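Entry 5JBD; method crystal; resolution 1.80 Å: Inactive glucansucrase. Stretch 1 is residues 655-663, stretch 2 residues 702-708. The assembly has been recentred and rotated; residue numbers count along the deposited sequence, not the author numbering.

Stretch 1 655-663: DFSLFQPEP
Stretch 2 (702-708) RYNEGYS

No direct hydrogen bond crosses between these two irregular stretches of one chain; they are joined by packing, 384 Å² buried in all, and by a single bridging water. Register is set where Leu-658 faces Tyr-703, their CA atoms 5.8 Å apart.

Stretch 1 presents its side chains from a type I turn, Ser-657 to Gln-660, closed by Gln-660 N to Ser-657 O at 3.3 Å. Leu-658 (-60/-29) and Phe-659 (-97/14) occupy its corners. Ser-657, chi1 t, points its CB away from stretch 2, and its OG accepts Phe-659 N at 3.0 Å, tying down the turn.

Leu-658, rotamer m,t, is the hub. Its CB lies over one face of the Tyr-703 ring, 4.0 Å from the centroid and 17° off the normal, while CD1 is 3.8 Å from Tyr-703 CE2. Its CD2 reaches Glu-705 CG at 3.5 Å and approaches the edge of the Tyr-707 ring, 4.5 Å from CE2. A branched aliphatic chain suits this place, since its two methyls meet different neighbours. Tyr-703, chi1 m and chi2 -66°, also turns its edge toward the face of Phe-659: centroids 5.1 Å apart, planes at 73°. Phe-659 starts with CB pointing away, yet at chi1 m its long ring returns to bring CE1 within 3.5 Å of Tyr-703 CE1.

Phe-656, chi1 p, sets CZ 3.5 Å from Tyr-707 OH, which lies at its ring edge; that hydroxyl is hydrogen-bonded elsewhere in the structure. Buried Glu-705, chi1 p, packs its CG on Leu-658, and its OE2 weakly accepts Tyr-707 N at 2.9 Å. Gly-706 takes phi/psi 115/-14, where a CB would jam against the preceding carbonyl O.

At the exposed margin, one water donates to Glu-662 OE2 (2.7 Å) and Asn-704 OD1 (2.9 Å), linking two polar side chains.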

# COMPACT_ATOMS: atom_id res chain seq x y z
N ASP A 655 8.21 11.40 0.86
CA ASP A 655 8.82 11.94 -0.37
C ASP A 655 8.05 11.71 -1.67
O ASP A 655 8.53 12.09 -2.74
CB ASP A 655 10.27 11.44 -0.52
CG ASP A 655 10.39 10.13 -1.28
OD1 ASP A 655 9.43 9.33 -1.36
OD2 ASP A 655 11.51 9.90 -1.81
N PHE A 656 6.87 11.09 -1.61
CA PHE A 656 6.18 10.69 -2.82
C PHE A 656 4.67 10.85 -2.74
O PHE A 656 4.10 11.03 -1.64
CB PHE A 656 6.51 9.23 -3.16
CG PHE A 656 5.83 8.21 -2.28
CD1 PHE A 656 6.33 7.93 -1.01
CD2 PHE A 656 4.72 7.49 -2.73
CE1 PHE A 656 5.72 6.98 -0.20
CE2 PHE A 656 4.11 6.55 -1.92
CZ PHE A 656 4.61 6.29 -0.65
N SER A 657 4.05 10.74 -3.91
CA SER A 657 2.60 10.62 -4.07
C SER A 657 2.32 9.43 -4.98
O SER A 657 3.11 9.13 -5.87
CB SER A 657 2.04 11.90 -4.73
OG SER A 657 0.70 11.71 -5.21
N LEU A 658 1.17 8.78 -4.79
CA LEU A 658 0.71 7.77 -5.74
C LEU A 658 0.51 8.35 -7.16
O LEU A 658 0.65 7.62 -8.15
CB LEU A 658 -0.62 7.15 -5.27
CG LEU A 658 -0.64 6.44 -3.92
CD1 LEU A 658 -2.03 5.86 -3.65
CD2 LEU A 658 0.38 5.32 -3.87
N PHE A 659 0.19 9.64 -7.25
CA PHE A 659 -0.14 10.31 -8.51
C PHE A 659 1.04 11.04 -9.13
O PHE A 659 0.90 11.84 -10.06
CB PHE A 659 -1.29 11.28 -8.28
CG PHE A 659 -2.50 10.63 -7.69
CD1 PHE A 659 -3.41 9.96 -8.51
CD2 PHE A 659 -2.72 10.65 -6.31
CE1 PHE A 659 -4.52 9.34 -7.97
CE2 PHE A 659 -3.84 10.03 -5.77
CZ PHE A 659 -4.74 9.37 -6.60
N GLN A 660 2.23 10.74 -8.61
CA GLN A 660 3.47 11.22 -9.17
C GLN A 660 3.57 10.65 -10.59
O GLN A 660 3.30 9.48 -10.79
CB GLN A 660 4.62 10.74 -8.28
CG GLN A 660 5.94 11.44 -8.49
CD GLN A 660 7.02 10.89 -7.58
OE1 GLN A 660 6.78 10.56 -6.41
NE2 GLN A 660 8.22 10.79 -8.12
N PRO A 661 3.90 11.50 -11.57
CA PRO A 661 3.97 11.01 -12.96
C PRO A 661 5.25 10.23 -13.26
O PRO A 661 6.23 10.34 -12.53
CB PRO A 661 3.97 12.31 -13.76
CG PRO A 661 4.72 13.26 -12.90
CD PRO A 661 4.29 12.92 -11.48
N GLU A 662 5.24 9.46 -14.34
CA GLU A 662 6.46 8.86 -14.87
C GLU A 662 7.37 10.02 -15.31
O GLU A 662 6.88 11.01 -15.85
CB GLU A 662 6.16 7.91 -16.03
CG GLU A 662 5.40 6.65 -15.62
CD GLU A 662 6.22 5.65 -14.80
OE1 GLU A 662 7.47 5.72 -14.80
OE2 GLU A 662 5.61 4.76 -14.17
N PRO A 663 8.69 9.93 -15.03
CA PRO A 663 9.58 11.05 -15.35
C PRO A 663 9.80 11.19 -16.86
O PRO A 663 9.91 10.20 -17.58
CB PRO A 663 10.89 10.67 -14.66
CG PRO A 663 10.88 9.19 -14.65
CD PRO A 663 9.44 8.78 -14.49
N ARG A 702 -2.15 0.17 -10.77
CA ARG A 702 -2.81 1.45 -10.99
C ARG A 702 -1.85 2.64 -10.98
O ARG A 702 -1.97 3.54 -11.82
CB ARG A 702 -3.91 1.63 -9.95
CG ARG A 702 -4.80 2.85 -10.15
CD ARG A 702 -6.05 2.73 -9.29
NE ARG A 702 -6.93 1.67 -9.78
CZ ARG A 702 -7.97 1.16 -9.13
NH1 ARG A 702 -8.31 1.58 -7.91
NH2 ARG A 702 -8.68 0.20 -9.72
N TYR A 703 -0.91 2.65 -10.04
CA TYR A 703 -0.05 3.81 -9.85
C TYR A 703 1.43 3.59 -10.13
O TYR A 703 2.19 4.57 -10.23
CB TYR A 703 -0.23 4.33 -8.41
CG TYR A 703 -1.67 4.65 -8.01
CD1 TYR A 703 -2.38 5.68 -8.61
CD2 TYR A 703 -2.31 3.91 -7.01
CE1 TYR A 703 -3.69 5.96 -8.24
CE2 TYR A 703 -3.61 4.18 -6.64
CZ TYR A 703 -4.30 5.21 -7.24
OH TYR A 703 -5.59 5.47 -6.86
N ASN A 704 1.87 2.33 -10.29
CA ASN A 704 3.30 2.02 -10.49
C ASN A 704 4.18 2.62 -9.37
O ASN A 704 5.30 3.06 -9.61
CB ASN A 704 3.77 2.50 -11.89
CG ASN A 704 3.70 1.40 -12.94
OD1 ASN A 704 4.72 0.90 -13.39
ND2 ASN A 704 2.49 1.02 -13.31
N GLU A 705 3.63 2.63 -8.15
CA GLU A 705 4.26 3.31 -7.00
C GLU A 705 5.24 2.45 -6.22
O GLU A 705 6.05 3.00 -5.47
CB GLU A 705 3.20 3.89 -6.03
CG GLU A 705 2.58 2.91 -5.03
CD GLU A 705 1.79 1.78 -5.67
OE1 GLU A 705 1.27 1.95 -6.79
OE2 GLU A 705 1.73 0.68 -5.09
N GLY A 706 5.12 1.13 -6.33
CA GLY A 706 6.02 0.20 -5.65
C GLY A 706 5.44 -0.71 -4.57
O GLY A 706 6.12 -1.65 -4.17
N TYR A 707 4.22 -0.45 -4.09
CA TYR A 707 3.55 -1.39 -3.18
C TYR A 707 3.06 -2.65 -3.90
O TYR A 707 2.99 -3.73 -3.29
CB TYR A 707 2.36 -0.76 -2.43
CG TYR A 707 2.70 0.39 -1.51
CD1 TYR A 707 3.47 0.18 -0.36
CD2 TYR A 707 2.22 1.67 -1.74
CE1 TYR A 707 3.77 1.23 0.51
CE2 TYR A 707 2.50 2.73 -0.87
CZ TYR A 707 3.29 2.50 0.26
OH TYR A 707 3.56 3.53 1.15
N SER A 708 2.71 -2.52 -5.18
CA SER A 708 2.40 -3.67 -6.03
C SER A 708 3.68 -4.02 -6.77
O SER A 708 3.98 -3.41 -7.81
CB SER A 708 1.28 -3.33 -7.02
OG SER A 708 0.06 -3.17 -6.33
O HOH W 1 6.94 2.74 -13.06